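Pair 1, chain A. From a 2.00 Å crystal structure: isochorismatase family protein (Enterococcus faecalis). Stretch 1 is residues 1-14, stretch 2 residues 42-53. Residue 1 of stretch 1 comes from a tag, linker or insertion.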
# COMPACT_ATOMS: atom_id res chain seq x y z
N ALA A 1 -4.08 21.15 -16.43
CA ALA A 1 -4.48 20.36 -15.22
C ALA A 1 -5.32 19.14 -15.58
O ALA A 1 -5.33 18.18 -14.84
CB ALA A 1 -5.23 21.22 -14.18
N MSE A 2 -6.06 19.22 -16.69
CA MSE A 2 -6.86 18.09 -17.20
C MSE A 2 -6.22 17.40 -18.39
O MSE A 2 -6.86 16.57 -19.02
CB MSE A 2 -8.30 18.52 -17.54
CG MSE A 2 -9.23 18.71 -16.34
SE MSE A 2 -9.59 16.99 -15.41
CE MSE A 2 -10.38 16.00 -16.84
N LYS A 3 -4.98 17.73 -18.71
CA LYS A 3 -4.24 17.00 -19.75
C LYS A 3 -3.37 15.90 -19.14
O LYS A 3 -2.92 16.03 -18.01
CB LYS A 3 -3.40 17.98 -20.60
CG LYS A 3 -4.07 18.26 -22.00
CD LYS A 3 -3.61 19.61 -22.64
CE LYS A 3 -4.48 19.98 -23.87
NZ LYS A 3 -3.76 20.95 -24.78
N ASN A 4 -3.13 14.83 -19.91
CA ASN A 4 -2.33 13.66 -19.46
C ASN A 4 -2.88 13.13 -18.15
O ASN A 4 -2.14 12.83 -17.22
CB ASN A 4 -0.84 14.05 -19.35
CG ASN A 4 -0.29 14.69 -20.65
OD1 ASN A 4 0.03 15.87 -20.68
ND2 ASN A 4 -0.19 13.91 -21.70
N ARG A 5 -4.18 13.05 -18.07
CA ARG A 5 -4.88 12.77 -16.80
C ARG A 5 -6.01 11.80 -17.07
O ARG A 5 -6.76 12.00 -18.04
CB ARG A 5 -5.45 14.09 -16.18
CG ARG A 5 -6.10 13.89 -14.78
CD ARG A 5 -6.40 15.30 -14.20
NE ARG A 5 -7.49 15.28 -13.21
CZ ARG A 5 -7.79 16.28 -12.39
NH1 ARG A 5 -7.05 17.41 -12.40
NH2 ARG A 5 -8.81 16.15 -11.55
N ALA A 6 -6.11 10.73 -16.23
CA ALA A 6 -7.16 9.74 -16.33
C ALA A 6 -7.88 9.61 -15.01
O ALA A 6 -7.29 9.83 -13.94
CB ALA A 6 -6.58 8.34 -16.72
N LEU A 7 -9.14 9.23 -15.10
CA LEU A 7 -9.94 8.84 -13.98
C LEU A 7 -9.88 7.28 -13.90
O LEU A 7 -10.25 6.58 -14.85
CB LEU A 7 -11.37 9.26 -14.23
CG LEU A 7 -12.41 9.14 -13.12
CD1 LEU A 7 -12.02 10.00 -11.88
CD2 LEU A 7 -13.77 9.56 -13.66
N LEU A 8 -9.42 6.77 -12.75
CA LEU A 8 -9.22 5.37 -12.57
C LEU A 8 -10.23 4.86 -11.52
O LEU A 8 -10.12 5.22 -10.33
CB LEU A 8 -7.77 5.09 -12.16
CG LEU A 8 -7.37 3.59 -11.99
CD1 LEU A 8 -7.46 2.90 -13.38
CD2 LEU A 8 -5.95 3.51 -11.42
N LEU A 9 -11.19 4.04 -11.96
CA LEU A 9 -12.36 3.70 -11.15
C LEU A 9 -12.33 2.21 -10.83
O LEU A 9 -12.54 1.39 -11.71
CB LEU A 9 -13.67 4.07 -11.89
CG LEU A 9 -13.82 5.57 -12.28
CD1 LEU A 9 -15.09 5.76 -13.02
CD2 LEU A 9 -13.77 6.45 -11.04
N ILE A 10 -12.06 1.88 -9.56
CA ILE A 10 -11.62 0.55 -9.19
C ILE A 10 -12.76 -0.31 -8.61
O ILE A 10 -13.38 0.00 -7.57
CB ILE A 10 -10.39 0.59 -8.23
CG1 ILE A 10 -9.21 1.32 -8.87
CG2 ILE A 10 -10.01 -0.90 -7.76
CD1 ILE A 10 -8.18 1.78 -7.84
N ASP A 11 -13.02 -1.41 -9.30
CA ASP A 11 -13.88 -2.51 -8.80
C ASP A 11 -15.26 -2.09 -8.36
O ASP A 11 -15.76 -2.58 -7.35
CB ASP A 11 -13.20 -3.27 -7.63
CG ASP A 11 -11.93 -4.03 -8.02
OD1 ASP A 11 -11.54 -4.07 -9.20
OD2 ASP A 11 -11.29 -4.61 -7.13
N PHE A 12 -15.88 -1.18 -9.10
CA PHE A 12 -17.26 -0.80 -8.88
C PHE A 12 -18.21 -1.81 -9.52
O PHE A 12 -18.94 -1.48 -10.48
CB PHE A 12 -17.53 0.57 -9.47
CG PHE A 12 -17.06 1.71 -8.64
CD1 PHE A 12 -17.47 1.83 -7.30
CD2 PHE A 12 -16.23 2.68 -9.19
CE1 PHE A 12 -17.05 2.96 -6.53
CE2 PHE A 12 -15.80 3.80 -8.42
CZ PHE A 12 -16.21 3.93 -7.11
N GLN A 13 -18.22 -3.02 -8.96
CA GLN A 13 -18.97 -4.17 -9.52
C GLN A 13 -20.08 -4.67 -8.55
O GLN A 13 -19.90 -4.67 -7.32
CB GLN A 13 -17.98 -5.29 -9.82
CG GLN A 13 -16.77 -4.86 -10.74
CD GLN A 13 -15.65 -5.85 -10.66
OE1 GLN A 13 -14.68 -5.64 -9.95
NE2 GLN A 13 -15.78 -6.95 -11.38
N LYS A 14 -21.20 -5.11 -9.14
CA LYS A 14 -22.41 -5.49 -8.39
C LYS A 14 -22.12 -6.45 -7.24
O LYS A 14 -22.57 -6.23 -6.11
CB LYS A 14 -23.44 -6.09 -9.33
CG LYS A 14 -23.75 -5.22 -10.55
CD LYS A 14 -24.84 -5.89 -11.37
CE LYS A 14 -24.68 -5.67 -12.86
NZ LYS A 14 -25.19 -6.93 -13.56
N GLN A 42 -16.56 15.69 -20.81
CA GLN A 42 -16.47 17.08 -21.28
C GLN A 42 -15.07 17.45 -21.77
O GLN A 42 -14.93 18.18 -22.77
CB GLN A 42 -16.73 18.04 -20.13
CG GLN A 42 -18.07 18.06 -19.38
CD GLN A 42 -17.93 18.92 -18.08
OE1 GLN A 42 -17.12 19.89 -18.03
NE2 GLN A 42 -18.69 18.56 -17.03
N HIS A 43 -14.04 17.02 -21.05
CA HIS A 43 -12.66 17.33 -21.45
C HIS A 43 -12.08 16.31 -22.45
O HIS A 43 -10.95 16.48 -22.88
CB HIS A 43 -11.71 17.49 -20.24
CG HIS A 43 -12.01 18.68 -19.36
ND1 HIS A 43 -11.28 19.87 -19.42
CD2 HIS A 43 -12.96 18.88 -18.41
CE1 HIS A 43 -11.76 20.71 -18.52
NE2 HIS A 43 -12.78 20.15 -17.90
N HIS A 44 -12.85 15.27 -22.81
CA HIS A 44 -12.38 14.12 -23.62
C HIS A 44 -11.13 13.49 -22.99
O HIS A 44 -10.13 13.23 -23.68
CB HIS A 44 -12.13 14.50 -25.10
CG HIS A 44 -13.27 15.24 -25.73
ND1 HIS A 44 -13.30 16.61 -25.84
CD2 HIS A 44 -14.43 14.79 -26.28
CE1 HIS A 44 -14.42 16.98 -26.43
NE2 HIS A 44 -15.13 15.90 -26.70
N ALA A 45 -11.20 13.30 -21.66
CA ALA A 45 -10.08 12.78 -20.90
C ALA A 45 -10.41 11.28 -20.61
O ALA A 45 -11.58 10.94 -20.43
CB ALA A 45 -9.87 13.55 -19.60
N PRO A 46 -9.38 10.44 -20.60
CA PRO A 46 -9.62 8.97 -20.48
C PRO A 46 -10.25 8.55 -19.13
O PRO A 46 -9.85 9.03 -18.08
CB PRO A 46 -8.22 8.37 -20.63
CG PRO A 46 -7.28 9.45 -21.01
CD PRO A 46 -7.94 10.78 -20.73
N ILE A 47 -11.21 7.62 -19.18
CA ILE A 47 -11.86 7.08 -18.01
C ILE A 47 -11.61 5.55 -18.10
O ILE A 47 -11.85 4.94 -19.15
CB ILE A 47 -13.39 7.31 -17.97
CG1 ILE A 47 -13.72 8.84 -18.05
CG2 ILE A 47 -14.00 6.48 -16.75
CD1 ILE A 47 -15.16 9.15 -18.40
N ILE A 48 -11.05 5.00 -17.04
CA ILE A 48 -10.59 3.59 -17.02
C ILE A 48 -11.27 2.88 -15.86
O ILE A 48 -11.06 3.24 -14.69
CB ILE A 48 -9.08 3.49 -16.84
CG1 ILE A 48 -8.35 4.31 -17.90
CG2 ILE A 48 -8.59 1.97 -16.90
CD1 ILE A 48 -6.89 4.71 -17.54
N PHE A 49 -12.08 1.87 -16.18
CA PHE A 49 -12.72 1.07 -15.15
C PHE A 49 -11.87 -0.19 -14.92
O PHE A 49 -11.48 -0.87 -15.88
CB PHE A 49 -14.10 0.61 -15.61
CG PHE A 49 -15.12 1.70 -15.64
CD1 PHE A 49 -15.37 2.39 -16.84
CD2 PHE A 49 -15.84 2.03 -14.51
CE1 PHE A 49 -16.30 3.37 -16.88
CE2 PHE A 49 -16.80 3.05 -14.57
CZ PHE A 49 -17.02 3.70 -15.75
N VAL A 50 -11.59 -0.49 -13.66
CA VAL A 50 -10.90 -1.75 -13.31
C VAL A 50 -11.95 -2.72 -12.74
O VAL A 50 -12.76 -2.35 -11.90
CB VAL A 50 -9.71 -1.51 -12.32
CG1 VAL A 50 -9.05 -2.85 -11.96
CG2 VAL A 50 -8.66 -0.52 -13.00
N GLN A 51 -11.96 -3.93 -13.27
CA GLN A 51 -12.86 -4.98 -12.79
C GLN A 51 -12.06 -6.19 -12.37
O GLN A 51 -11.18 -6.69 -13.10
CB GLN A 51 -13.86 -5.35 -13.88
CG GLN A 51 -14.86 -4.24 -14.19
CD GLN A 51 -15.69 -4.53 -15.40
OE1 GLN A 51 -15.33 -4.15 -16.51
NE2 GLN A 51 -16.81 -5.24 -15.21
N HIS A 52 -12.35 -6.62 -11.14
CA HIS A 52 -11.70 -7.77 -10.52
C HIS A 52 -12.45 -9.03 -10.99
O HIS A 52 -13.63 -9.00 -11.33
CB HIS A 52 -11.76 -7.61 -8.99
CG HIS A 52 -10.84 -8.53 -8.26
ND1 HIS A 52 -11.28 -9.71 -7.68
CD2 HIS A 52 -9.51 -8.49 -8.04
CE1 HIS A 52 -10.27 -10.32 -7.10
NE2 HIS A 52 -9.18 -9.62 -7.31
N GLU A 53 -11.73 -10.12 -11.10
CA GLU A 53 -12.34 -11.42 -11.45
C GLU A 53 -11.72 -12.47 -10.56
O GLU A 53 -10.51 -12.44 -10.33
CB GLU A 53 -12.13 -11.73 -12.94
CG GLU A 53 -10.66 -11.93 -13.41
CD GLU A 53 -10.55 -11.94 -14.92
OE1 GLU A 53 -10.78 -10.89 -15.54
OE2 GLU A 53 -10.27 -12.99 -15.54
O HOH W 1 -14.77 -0.20 -11.80

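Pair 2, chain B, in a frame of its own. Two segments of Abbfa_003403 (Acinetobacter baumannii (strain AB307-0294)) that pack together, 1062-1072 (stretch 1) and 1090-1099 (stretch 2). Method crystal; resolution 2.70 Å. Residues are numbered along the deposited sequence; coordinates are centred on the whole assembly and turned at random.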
# COMPACT_ATOMS: atom_id res chain seq x y z
N THR B 1062 -4.69 -36.99 -21.92
CA THR B 1062 -5.68 -38.01 -21.56
C THR B 1062 -5.37 -39.31 -22.27
O THR B 1062 -6.05 -40.31 -22.06
CB THR B 1062 -7.12 -37.59 -21.93
OG1 THR B 1062 -7.16 -37.19 -23.31
CG2 THR B 1062 -7.59 -36.42 -21.07
N TYR B 1063 -4.37 -39.30 -23.14
CA TYR B 1063 -3.96 -40.51 -23.83
C TYR B 1063 -2.93 -41.30 -22.97
O TYR B 1063 -2.15 -40.72 -22.21
CB TYR B 1063 -3.39 -40.16 -25.21
CG TYR B 1063 -3.03 -41.35 -26.08
CD1 TYR B 1063 -3.99 -42.28 -26.44
CD2 TYR B 1063 -1.73 -41.52 -26.54
CE1 TYR B 1063 -3.66 -43.38 -27.23
CE2 TYR B 1063 -1.39 -42.62 -27.33
CZ TYR B 1063 -2.36 -43.54 -27.67
OH TYR B 1063 -2.04 -44.64 -28.45
N GLU B 1064 -2.97 -42.63 -23.09
CA GLU B 1064 -2.10 -43.50 -22.31
C GLU B 1064 -0.61 -43.15 -22.47
O GLU B 1064 0.12 -43.01 -21.48
CB GLU B 1064 -2.35 -44.97 -22.70
N GLN B 1065 -0.17 -42.99 -23.71
CA GLN B 1065 1.26 -42.86 -24.00
C GLN B 1065 1.76 -41.42 -24.09
O GLN B 1065 1.30 -40.64 -24.92
CB GLN B 1065 1.58 -43.59 -25.31
CG GLN B 1065 3.05 -43.63 -25.66
CD GLN B 1065 3.27 -44.29 -26.99
OE1 GLN B 1065 2.70 -43.87 -28.00
NE2 GLN B 1065 4.05 -45.36 -26.99
N PRO B 1066 2.71 -41.08 -23.23
CA PRO B 1066 3.39 -39.78 -23.23
C PRO B 1066 4.43 -39.71 -24.33
O PRO B 1066 4.85 -40.74 -24.84
CB PRO B 1066 4.09 -39.74 -21.86
CG PRO B 1066 3.85 -41.07 -21.22
CD PRO B 1066 3.30 -42.01 -22.26
N LEU B 1067 4.85 -38.50 -24.66
CA LEU B 1067 6.02 -38.30 -25.49
C LEU B 1067 7.13 -37.79 -24.59
O LEU B 1067 6.93 -36.81 -23.87
CB LEU B 1067 5.72 -37.30 -26.62
CG LEU B 1067 6.92 -36.74 -27.38
CD1 LEU B 1067 7.72 -37.89 -27.95
CD2 LEU B 1067 6.46 -35.80 -28.47
N TRP B 1068 8.28 -38.46 -24.60
CA TRP B 1068 9.44 -38.04 -23.81
C TRP B 1068 10.40 -37.25 -24.67
O TRP B 1068 10.77 -37.67 -25.77
CB TRP B 1068 10.17 -39.24 -23.23
CG TRP B 1068 9.39 -40.00 -22.24
CD1 TRP B 1068 8.58 -41.07 -22.48
CD2 TRP B 1068 9.33 -39.77 -20.82
NE1 TRP B 1068 8.02 -41.51 -21.30
CE2 TRP B 1068 8.47 -40.73 -20.27
CE3 TRP B 1068 9.93 -38.84 -19.97
CZ2 TRP B 1068 8.19 -40.79 -18.91
CZ3 TRP B 1068 9.65 -38.90 -18.62
CH2 TRP B 1068 8.79 -39.86 -18.10
N LEU B 1069 10.82 -36.10 -24.14
CA LEU B 1069 11.78 -35.25 -24.83
C LEU B 1069 13.05 -35.07 -24.01
O LEU B 1069 13.00 -34.92 -22.80
CB LEU B 1069 11.15 -33.89 -25.14
CG LEU B 1069 9.90 -33.99 -26.04
CD1 LEU B 1069 9.13 -32.70 -26.07
CD2 LEU B 1069 10.24 -34.43 -27.47
N PHE B 1070 14.19 -35.07 -24.68
CA PHE B 1070 15.45 -34.99 -23.97
C PHE B 1070 16.25 -33.76 -24.33
O PHE B 1070 16.28 -33.34 -25.48
CB PHE B 1070 16.24 -36.24 -24.24
CG PHE B 1070 15.47 -37.47 -23.96
CD1 PHE B 1070 15.32 -37.92 -22.66
CD2 PHE B 1070 14.85 -38.15 -24.99
CE1 PHE B 1070 14.58 -39.05 -22.38
CE2 PHE B 1070 14.12 -39.29 -24.73
CZ PHE B 1070 13.98 -39.73 -23.42
N HIS B 1071 16.91 -33.20 -23.32
CA HIS B 1071 17.64 -31.96 -23.48
C HIS B 1071 18.66 -32.04 -24.60
O HIS B 1071 19.20 -33.10 -24.85
CB HIS B 1071 18.35 -31.61 -22.18
CG HIS B 1071 19.34 -32.63 -21.74
ND1 HIS B 1071 20.59 -32.75 -22.30
CD2 HIS B 1071 19.29 -33.56 -20.75
CE1 HIS B 1071 21.26 -33.72 -21.70
NE2 HIS B 1071 20.49 -34.23 -20.76
N PRO B 1072 18.91 -30.91 -25.27
CA PRO B 1072 20.04 -30.78 -26.20
C PRO B 1072 21.34 -30.55 -25.45
O PRO B 1072 21.35 -30.70 -24.23
CB PRO B 1072 19.66 -29.56 -27.03
CG PRO B 1072 18.80 -28.74 -26.10
CD PRO B 1072 18.05 -29.71 -25.26
N ASN B 1090 -4.15 -33.50 -25.95
CA ASN B 1090 -4.50 -34.78 -25.35
C ASN B 1090 -3.30 -35.71 -25.13
O ASN B 1090 -3.44 -36.78 -24.56
CB ASN B 1090 -5.55 -35.49 -26.19
CG ASN B 1090 -6.89 -34.82 -26.10
OD1 ASN B 1090 -7.58 -34.93 -25.08
ND2 ASN B 1090 -7.29 -34.13 -27.16
N ARG B 1091 -2.13 -35.28 -25.59
CA ARG B 1091 -0.92 -36.05 -25.38
C ARG B 1091 -0.12 -35.45 -24.24
O ARG B 1091 0.25 -34.27 -24.27
CB ARG B 1091 -0.06 -36.10 -26.65
CG ARG B 1091 1.00 -37.22 -26.65
CD ARG B 1091 2.04 -36.99 -27.71
NE ARG B 1091 1.45 -36.79 -29.03
CZ ARG B 1091 1.27 -37.77 -29.91
NH1 ARG B 1091 1.63 -39.02 -29.60
NH2 ARG B 1091 0.73 -37.51 -31.08
N THR B 1092 0.13 -36.27 -23.22
CA THR B 1092 1.10 -35.96 -22.18
C THR B 1092 2.49 -35.78 -22.80
O THR B 1092 2.93 -36.59 -23.62
CB THR B 1092 1.13 -37.08 -21.11
OG1 THR B 1092 -0.19 -37.24 -20.56
CG2 THR B 1092 2.14 -36.77 -20.00
N LEU B 1093 3.16 -34.68 -22.42
CA LEU B 1093 4.54 -34.40 -22.83
C LEU B 1093 5.41 -34.22 -21.59
O LEU B 1093 5.07 -33.45 -20.67
CB LEU B 1093 4.63 -33.13 -23.65
CG LEU B 1093 3.68 -32.98 -24.80
CD1 LEU B 1093 3.86 -31.57 -25.37
CD2 LEU B 1093 3.99 -34.06 -25.81
N ARG B 1094 6.54 -34.92 -21.59
CA ARG B 1094 7.50 -34.81 -20.50
C ARG B 1094 8.87 -34.59 -21.10
O ARG B 1094 9.19 -35.16 -22.14
CB ARG B 1094 7.48 -36.06 -19.64
CG ARG B 1094 6.09 -36.42 -19.17
CD ARG B 1094 6.13 -37.35 -17.98
NE ARG B 1094 4.83 -37.46 -17.35
CZ ARG B 1094 4.11 -38.57 -17.33
NH1 ARG B 1094 4.60 -39.66 -17.91
NH2 ARG B 1094 2.93 -38.59 -16.73
N ALA B 1095 9.66 -33.75 -20.46
CA ALA B 1095 10.97 -33.39 -20.97
C ALA B 1095 11.96 -33.56 -19.85
O ALA B 1095 11.59 -33.43 -18.67
CB ALA B 1095 10.99 -31.95 -21.50
N ILE B 1096 13.20 -33.86 -20.19
CA ILE B 1096 14.19 -34.13 -19.17
C ILE B 1096 15.40 -33.21 -19.28
O ILE B 1096 16.10 -33.20 -20.29
CB ILE B 1096 14.64 -35.58 -19.23
CG1 ILE B 1096 13.45 -36.49 -18.92
CG2 ILE B 1096 15.80 -35.81 -18.27
CD1 ILE B 1096 13.80 -37.94 -18.70
N GLN B 1097 15.63 -32.42 -18.24
CA GLN B 1097 16.83 -31.60 -18.17
C GLN B 1097 17.99 -32.39 -17.53
O GLN B 1097 17.76 -33.37 -16.83
CB GLN B 1097 16.55 -30.32 -17.38
CG GLN B 1097 16.34 -30.58 -15.92
CD GLN B 1097 15.93 -29.34 -15.19
OE1 GLN B 1097 16.01 -28.23 -15.71
NE2 GLN B 1097 15.44 -29.52 -13.97
N SER B 1098 19.22 -31.97 -17.75
CA SER B 1098 20.35 -32.64 -17.11
C SER B 1098 20.47 -32.32 -15.61
O SER B 1098 20.28 -31.18 -15.19
CB SER B 1098 21.64 -32.25 -17.83
OG SER B 1098 22.78 -32.69 -17.12
N PRO B 1099 20.79 -33.34 -14.81
CA PRO B 1099 21.12 -33.12 -13.39
C PRO B 1099 22.22 -32.06 -13.22
O PRO B 1099 22.27 -31.34 -12.22
CB PRO B 1099 21.62 -34.49 -12.92
CG PRO B 1099 21.00 -35.48 -13.85
CD PRO B 1099 20.87 -34.76 -15.19

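The sharpest difference lies on one face of the two-stranded unit, at the matched positions L8(A) = W1068(B) and I48(A) = R1094(B). Pair 1 fills this site with aliphatic groups: L8(A) CD1 lies 3.8 Å from I48(A) CG2 and 3.6 Å from V50(A) CG2. Pair 2 sets an indole against an arginine. R1094(B) CB sits over the six-membered ring of W1068(B), 4.1 Å from its centroid and 29° off the normal, and R1094(B) CD approaches W1068(B) CH2 to 3.7 Å. The methylenes of the arginine thus do the apolar work of the isoleucine, and the opposite stretch covers 103 Å² of R1094(B) against 65 Å² of I48(A).

These different side chains ride on nearly the same backbone. Fourteen central residues superpose with an RMSD of 0.5 Å, and L8(A) and W1068(B) differ by 0.1 Å at CA although their side-chain centres lie 2.3 Å apart. Both pairs are parallel strands, their axes inclined at 19° in pair 1 and 23° in pair 2. The hydrogen-bond ladder is equivalent rung by rung. In pair 1, L7(A) N donates to P46(A) O (3.1 Å), I48(A) N to L7(A) O (2.8 Å), and D11(A) N closes the run on V50(A) O (2.8 Å); in pair 2, L1067(B) N donates to T1092(B) O (2.9 Å), R1094(B) N to L1067(B) O (3.0 Å), and H1071(B) N to I1096(B) O (3.1 Å).

On the face carrying L9(A) and F49(A), matched by L1069(B) and A1095(B), the leucines nearly coincide, with side-chain centres 0.3 Å apart and the same m,t rotamer. Their partners differ in size. L9(A) CD1 reaches F49(A) CE2 at 3.6 Å, whereas L1069(B) CB meets A1095(B) CB at 4.1 Å. L9(A) CA lies 4.8 Å from F49(A) CA, and L1069(B) CA lies 4.4 Å from A1095(B) CA, so the alanine accompanies a closer backbone approach.

At the C-terminal end of the contact, D11(A) matches H1071(B), and H52(A), the last residue of its strand, matches S1098(B). Pair 2 packs S1098(B) CB over the H1071(B) ring, 4.1 Å from its centroid. Pair 1 instead uses Q13(A), which has no counterpart: its amide accepts from H52(A) N at OE1 (2.8 Å) and donates from NE2 to H52(A) O (3.0 Å), extending the ladder through a side chain. At the other end, M2(A) CG lies over the H43(A) ring, 3.9 Å from its centroid, while in pair 2 T1062(B) OG1 donates to N1090(B) OD1 (2.9 Å).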